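Local coordinates for immunoreactive 84kD antigen PG93 (Porphyromonas gingivalis, PDB 5M11), which serves as an essential cell-surface component of the type-IX secretion system and binds calcium and zinc ions, at residues 423-435 / 438-451. Sequence-based numbering, arbitrary orientation.
Sequences RVKAIAFDNKGNL and TLGAVGKNIFMYDP. With CA (calcium ion), chain M.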
loop_
_atom_site.group_PDB
_atom_site.type_symbol
_atom_site.label_atom_id
_atom_site.label_comp_id
_atom_site.label_asym_id
_atom_site.label_seq_id
_atom_site.Cartn_x
_atom_site.Cartn_y
_atom_site.Cartn_z
ATOM N N ARG A 423 -1.952 -26.090 -4.816
ATOM C CA ARG A 423 -2.282 -24.684 -4.997
ATOM C C ARG A 423 -3.799 -24.461 -4.867
ATOM O O ARG A 423 -4.559 -24.823 -5.763
ATOM C CB ARG A 423 -1.719 -24.179 -6.324
ATOM C CG ARG A 423 -1.736 -25.181 -7.467
ATOM C CD ARG A 423 -0.936 -24.667 -8.647
ATOM N NE ARG A 423 0.491 -24.559 -8.347
ATOM C CZ ARG A 423 1.458 -25.062 -9.106
ATOM N NH1 ARG A 423 1.162 -25.739 -10.211
ATOM N NH2 ARG A 423 2.727 -24.913 -8.759
ATOM N N VAL A 424 -4.220 -23.860 -3.723
ATOM C CA VAL A 424 -5.616 -23.633 -3.320
ATOM C C VAL A 424 -6.045 -22.147 -3.462
ATOM O O VAL A 424 -5.557 -21.290 -2.715
ATOM C CB VAL A 424 -5.841 -24.117 -1.839
ATOM C CG1 VAL A 424 -7.316 -24.058 -1.435
ATOM C CG2 VAL A 424 -5.279 -25.517 -1.599
ATOM N N LYS A 425 -7.010 -21.874 -4.363
ATOM C CA LYS A 425 -7.608 -20.544 -4.562
ATOM C C LYS A 425 -9.148 -20.684 -4.674
ATOM O O LYS A 425 -9.621 -21.811 -4.756
ATOM C CB LYS A 425 -7.014 -19.807 -5.786
ATOM C CG LYS A 425 -7.318 -18.319 -5.724
ATOM C CD LYS A 425 -6.798 -17.448 -6.836
ATOM C CE LYS A 425 -7.166 -16.032 -6.423
ATOM N NZ LYS A 425 -6.677 -14.995 -7.359
ATOM N N ALA A 426 -9.922 -19.558 -4.664
ATOM C CA ALA A 426 -11.398 -19.486 -4.762
ATOM C C ALA A 426 -12.127 -20.297 -3.646
ATOM O O ALA A 426 -13.009 -21.114 -3.948
ATOM C CB ALA A 426 -11.866 -19.933 -6.144
ATOM N N ILE A 427 -11.785 -20.028 -2.354
ATOM C CA ILE A 427 -12.385 -20.720 -1.191
ATOM C C ILE A 427 -13.509 -19.896 -0.548
ATOM O O ILE A 427 -13.313 -18.713 -0.237
ATOM C CB ILE A 427 -11.359 -21.169 -0.104
ATOM C CG1 ILE A 427 -10.404 -20.017 0.331
ATOM C CG2 ILE A 427 -10.608 -22.403 -0.574
ATOM C CD1 ILE A 427 -9.639 -20.231 1.681
ATOM N N ALA A 428 -14.669 -20.546 -0.299
ATOM C CA ALA A 428 -15.815 -19.909 0.352
ATOM C C ALA A 428 -16.594 -20.925 1.193
ATOM O O ALA A 428 -16.367 -22.130 1.071
ATOM C CB ALA A 428 -16.720 -19.271 -0.692
ATOM N N PHE A 429 -17.490 -20.430 2.071
ATOM C CA PHE A 429 -18.370 -21.247 2.927
ATOM C C PHE A 429 -19.825 -21.176 2.441
ATOM O O PHE A 429 -20.273 -20.112 1.985
ATOM C CB PHE A 429 -18.312 -20.781 4.403
ATOM C CG PHE A 429 -17.186 -21.321 5.251
ATOM C CD1 PHE A 429 -17.303 -22.544 5.896
ATOM C CD2 PHE A 429 -16.027 -20.579 5.453
ATOM C CE1 PHE A 429 -16.269 -23.027 6.709
ATOM C CE2 PHE A 429 -14.989 -21.064 6.268
ATOM C CZ PHE A 429 -15.117 -22.280 6.889
ATOM N N ASP A 430 -20.584 -22.273 2.584
ATOM C CA ASP A 430 -21.996 -22.228 2.188
ATOM C C ASP A 430 -22.872 -21.860 3.399
ATOM O O ASP A 430 -22.366 -21.735 4.521
ATOM C CB ASP A 430 -22.462 -23.528 1.497
ATOM C CG ASP A 430 -22.378 -24.806 2.301
ATOM O OD1 ASP A 430 -22.363 -24.726 3.546
ATOM O OD2 ASP A 430 -22.422 -25.894 1.687
ATOM N N ASN A 431 -24.186 -21.665 3.163
ATOM C CA ASN A 431 -25.147 -21.311 4.217
ATOM C C ASN A 431 -25.265 -22.454 5.255
ATOM O O ASN A 431 -25.721 -22.207 6.377
ATOM C CB ASN A 431 -26.516 -20.994 3.604
ATOM C CG ASN A 431 -27.261 -22.220 3.117
ATOM O OD1 ASN A 431 -26.760 -23.011 2.302
ATOM N ND2 ASN A 431 -28.458 -22.426 3.648
ATOM N N LYS A 432 -24.860 -23.698 4.867
ATOM C CA LYS A 432 -24.905 -24.881 5.721
ATOM C C LYS A 432 -23.596 -25.087 6.548
ATOM O O LYS A 432 -23.526 -26.015 7.359
ATOM C CB LYS A 432 -25.229 -26.113 4.883
ATOM C CG LYS A 432 -26.725 -26.388 4.838
ATOM C CD LYS A 432 -27.154 -27.113 3.567
ATOM C CE LYS A 432 -27.497 -26.174 2.426
ATOM N NZ LYS A 432 -28.701 -25.349 2.717
ATOM N N GLY A 433 -22.612 -24.200 6.377
ATOM C CA GLY A 433 -21.360 -24.238 7.133
ATOM C C GLY A 433 -20.228 -25.074 6.568
ATOM O O GLY A 433 -19.241 -25.322 7.270
ATOM N N ASN A 434 -20.342 -25.483 5.292
ATOM C CA ASN A 434 -19.338 -26.277 4.591
ATOM C C ASN A 434 -18.356 -25.395 3.845
ATOM O O ASN A 434 -18.715 -24.306 3.415
ATOM C CB ASN A 434 -20.001 -27.235 3.604
ATOM C CG ASN A 434 -20.896 -28.243 4.250
ATOM O OD1 ASN A 434 -20.506 -28.938 5.201
ATOM N ND2 ASN A 434 -22.109 -28.343 3.733
ATOM N N LEU A 435 -17.133 -25.886 3.643
ATOM C CA LEU A 435 -16.130 -25.142 2.922
ATOM C C LEU A 435 -16.004 -25.654 1.504
ATOM O O LEU A 435 -15.529 -26.762 1.281
ATOM C CB LEU A 435 -14.770 -25.200 3.637
ATOM C CG LEU A 435 -13.606 -24.499 2.910
ATOM C CD1 LEU A 435 -13.681 -22.981 3.064
ATOM C CD2 LEU A 435 -12.279 -25.020 3.390
ATOM N N THR A 438 -11.685 -24.481 -4.739
ATOM C CA THR A 438 -11.116 -25.007 -5.968
ATOM C C THR A 438 -9.590 -25.165 -5.806
ATOM O O THR A 438 -8.985 -24.547 -4.925
ATOM C CB THR A 438 -11.512 -24.121 -7.169
ATOM O OG1 THR A 438 -10.679 -22.959 -7.203
ATOM C CG2 THR A 438 -13.006 -23.746 -7.179
ATOM N N LEU A 439 -8.989 -26.036 -6.642
ATOM C CA LEU A 439 -7.558 -26.359 -6.686
ATOM C C LEU A 439 -7.040 -26.181 -8.098
ATOM O O LEU A 439 -7.727 -26.521 -9.071
ATOM C CB LEU A 439 -7.300 -27.809 -6.237
ATOM C CG LEU A 439 -7.855 -28.280 -4.895
ATOM C CD1 LEU A 439 -8.291 -29.740 -4.969
ATOM C CD2 LEU A 439 -6.849 -28.087 -3.795
ATOM N N GLY A 440 -5.817 -25.700 -8.206
ATOM C CA GLY A 440 -5.183 -25.508 -9.501
ATOM C C GLY A 440 -4.358 -26.682 -9.992
ATOM O O GLY A 440 -3.762 -27.413 -9.191
ATOM N N ALA A 441 -4.323 -26.825 -11.339
ATOM C CA ALA A 441 -3.599 -27.792 -12.182
ATOM C C ALA A 441 -3.766 -29.284 -11.749
ATOM O O ALA A 441 -2.783 -30.027 -11.725
ATOM C CB ALA A 441 -2.122 -27.419 -12.244
ATOM N N VAL A 442 -5.014 -29.720 -11.446
ATOM C CA VAL A 442 -5.366 -31.101 -11.043
ATOM C C VAL A 442 -6.719 -31.485 -11.636
ATOM O O VAL A 442 -7.528 -30.585 -11.894
ATOM C CB VAL A 442 -5.381 -31.347 -9.501
ATOM C CG1 VAL A 442 -3.981 -31.513 -8.934
ATOM C CG2 VAL A 442 -6.170 -30.282 -8.748
ATOM N N GLY A 443 -6.965 -32.802 -11.777
ATOM C CA GLY A 443 -8.214 -33.380 -12.279
ATOM C C GLY A 443 -9.466 -32.988 -11.504
ATOM O O GLY A 443 -10.266 -32.188 -12.002
ATOM N N LYS A 444 -9.639 -33.535 -10.262
ATOM C CA LYS A 444 -10.771 -33.264 -9.357
ATOM C C LYS A 444 -10.579 -31.871 -8.734
ATOM O O LYS A 444 -10.201 -31.716 -7.560
ATOM C CB LYS A 444 -10.904 -34.365 -8.289
ATOM C CG LYS A 444 -11.324 -35.731 -8.818
ATOM C CD LYS A 444 -11.039 -36.846 -7.819
ATOM C CE LYS A 444 -12.245 -37.197 -6.975
ATOM N NZ LYS A 444 -11.874 -37.581 -5.582
ATOM N N ASN A 445 -10.831 -30.862 -9.577
ATOM C CA ASN A 445 -10.656 -29.433 -9.361
ATOM C C ASN A 445 -11.416 -28.857 -8.175
ATOM O O ASN A 445 -10.812 -28.180 -7.351
ATOM C CB ASN A 445 -11.087 -28.680 -10.626
ATOM C CG ASN A 445 -9.977 -28.397 -11.606
ATOM O OD1 ASN A 445 -10.220 -28.335 -12.800
ATOM N ND2 ASN A 445 -8.744 -28.163 -11.141
ATOM N N ILE A 446 -12.748 -29.054 -8.147
ATOM C CA ILE A 446 -13.693 -28.514 -7.161
ATOM C C ILE A 446 -13.802 -29.447 -5.946
ATOM O O ILE A 446 -13.930 -30.658 -6.120
ATOM C CB ILE A 446 -15.071 -28.310 -7.864
ATOM C CG1 ILE A 446 -14.943 -27.354 -9.102
ATOM C CG2 ILE A 446 -16.112 -27.788 -6.873
ATOM C CD1 ILE A 446 -15.765 -27.716 -10.288
ATOM N N PHE A 447 -13.770 -28.887 -4.722
ATOM C CA PHE A 447 -13.875 -29.694 -3.506
ATOM C C PHE A 447 -14.802 -29.060 -2.447
ATOM O O PHE A 447 -15.160 -27.880 -2.523
ATOM C CB PHE A 447 -12.471 -29.979 -2.894
ATOM C CG PHE A 447 -11.802 -28.821 -2.188
ATOM C CD1 PHE A 447 -12.087 -28.535 -0.859
ATOM C CD2 PHE A 447 -10.865 -28.034 -2.842
ATOM C CE1 PHE A 447 -11.492 -27.448 -0.215
ATOM C CE2 PHE A 447 -10.263 -26.950 -2.193
ATOM C CZ PHE A 447 -10.593 -26.655 -0.889
ATOM N N MET A 448 -15.164 -29.880 -1.448
ATOM C CA MET A 448 -15.941 -29.507 -0.285
ATOM C C MET A 448 -15.387 -30.212 0.968
ATOM O O MET A 448 -15.067 -31.418 0.932
ATOM C CB MET A 448 -17.430 -29.801 -0.457
ATOM C CG MET A 448 -18.261 -29.208 0.662
ATOM S SD MET A 448 -19.476 -30.338 1.396
ATOM C CE MET A 448 -18.399 -31.441 2.371
ATOM N N TYR A 449 -15.305 -29.442 2.086
ATOM C CA TYR A 449 -14.884 -29.927 3.395
ATOM C C TYR A 449 -15.942 -29.621 4.431
ATOM O O TYR A 449 -16.393 -28.477 4.532
ATOM C CB TYR A 449 -13.544 -29.312 3.812
ATOM C CG TYR A 449 -13.055 -29.737 5.183
ATOM C CD1 TYR A 449 -12.825 -31.077 5.481
ATOM C CD2 TYR A 449 -12.768 -28.793 6.164
ATOM C CE1 TYR A 449 -12.360 -31.469 6.732
ATOM C CE2 TYR A 449 -12.293 -29.172 7.416
ATOM C CZ TYR A 449 -12.092 -30.511 7.696
ATOM O OH TYR A 449 -11.640 -30.872 8.937
ATOM N N ASP A 450 -16.369 -30.658 5.177
ATOM C CA ASP A 450 -17.319 -30.503 6.283
ATOM C C ASP A 450 -16.457 -30.334 7.526
ATOM O O ASP A 450 -15.810 -31.304 7.935
ATOM C CB ASP A 450 -18.311 -31.691 6.396
ATOM C CG ASP A 450 -19.550 -31.431 7.263
ATOM O OD1 ASP A 450 -19.449 -30.645 8.240
ATOM O OD2 ASP A 450 -20.615 -32.032 6.977
ATOM N N PRO A 451 -16.318 -29.098 8.068
ATOM C CA PRO A 451 -15.425 -28.905 9.220
ATOM C C PRO A 451 -15.890 -29.668 10.460
ATOM O O PRO A 451 -15.061 -29.987 11.318
ATOM C CB PRO A 451 -15.465 -27.387 9.451
ATOM C CG PRO A 451 -15.996 -26.816 8.204
ATOM C CD PRO A 451 -16.954 -27.826 7.681
HETATM CA CA CA M . -21.896 -32.045 9.003
#
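V424 and L439 sit side by side and point the same way, V424 CG2 3.7 Å from L439 CD2, showing how a non-hydrogen-bonded antiparallel pair meets through its side chains. F447, one strand further on, crosses V424 at about a right angle and takes CG1 at its ring edge; its CG stands between backbone N and carbonyl carbon (chi1 74°), which swings the ring back over the hairpin toward I427 and L435. Next to this apolar patch K425 and T438 are a hydrogen-bonded pair, but by weak, long amide bonds (N to O 3.4 Å each way), the chain turning a corner at A426. T438 OG1 adds a shorter one to K425 O (2.9 Å), arriving from above the carbonyl plane. G440 N donates to R423 O (2.9 Å).

At the other end L435 and Y449 are joined by two backbone N-to-O bonds, both 2.8 Å. M448 passes obliquely across N434, its SD 3.8 Å from N434 CG. The N434 amide is held by D430, whose OD2 receives ND2 through its syn lone pair, while N434 OD1 approaches D450 CG (3.4 Å), the planes 76° apart. F429 meets P451 CG with its ring edge and has L435 CD1 over the rim of one face. D450 OD2 binds calcium at 2.4 Å. Three neighbouring strands of a four-stranded antiparallel meander are thus joined, as in a beta-propeller blade, here with calcium at its margin.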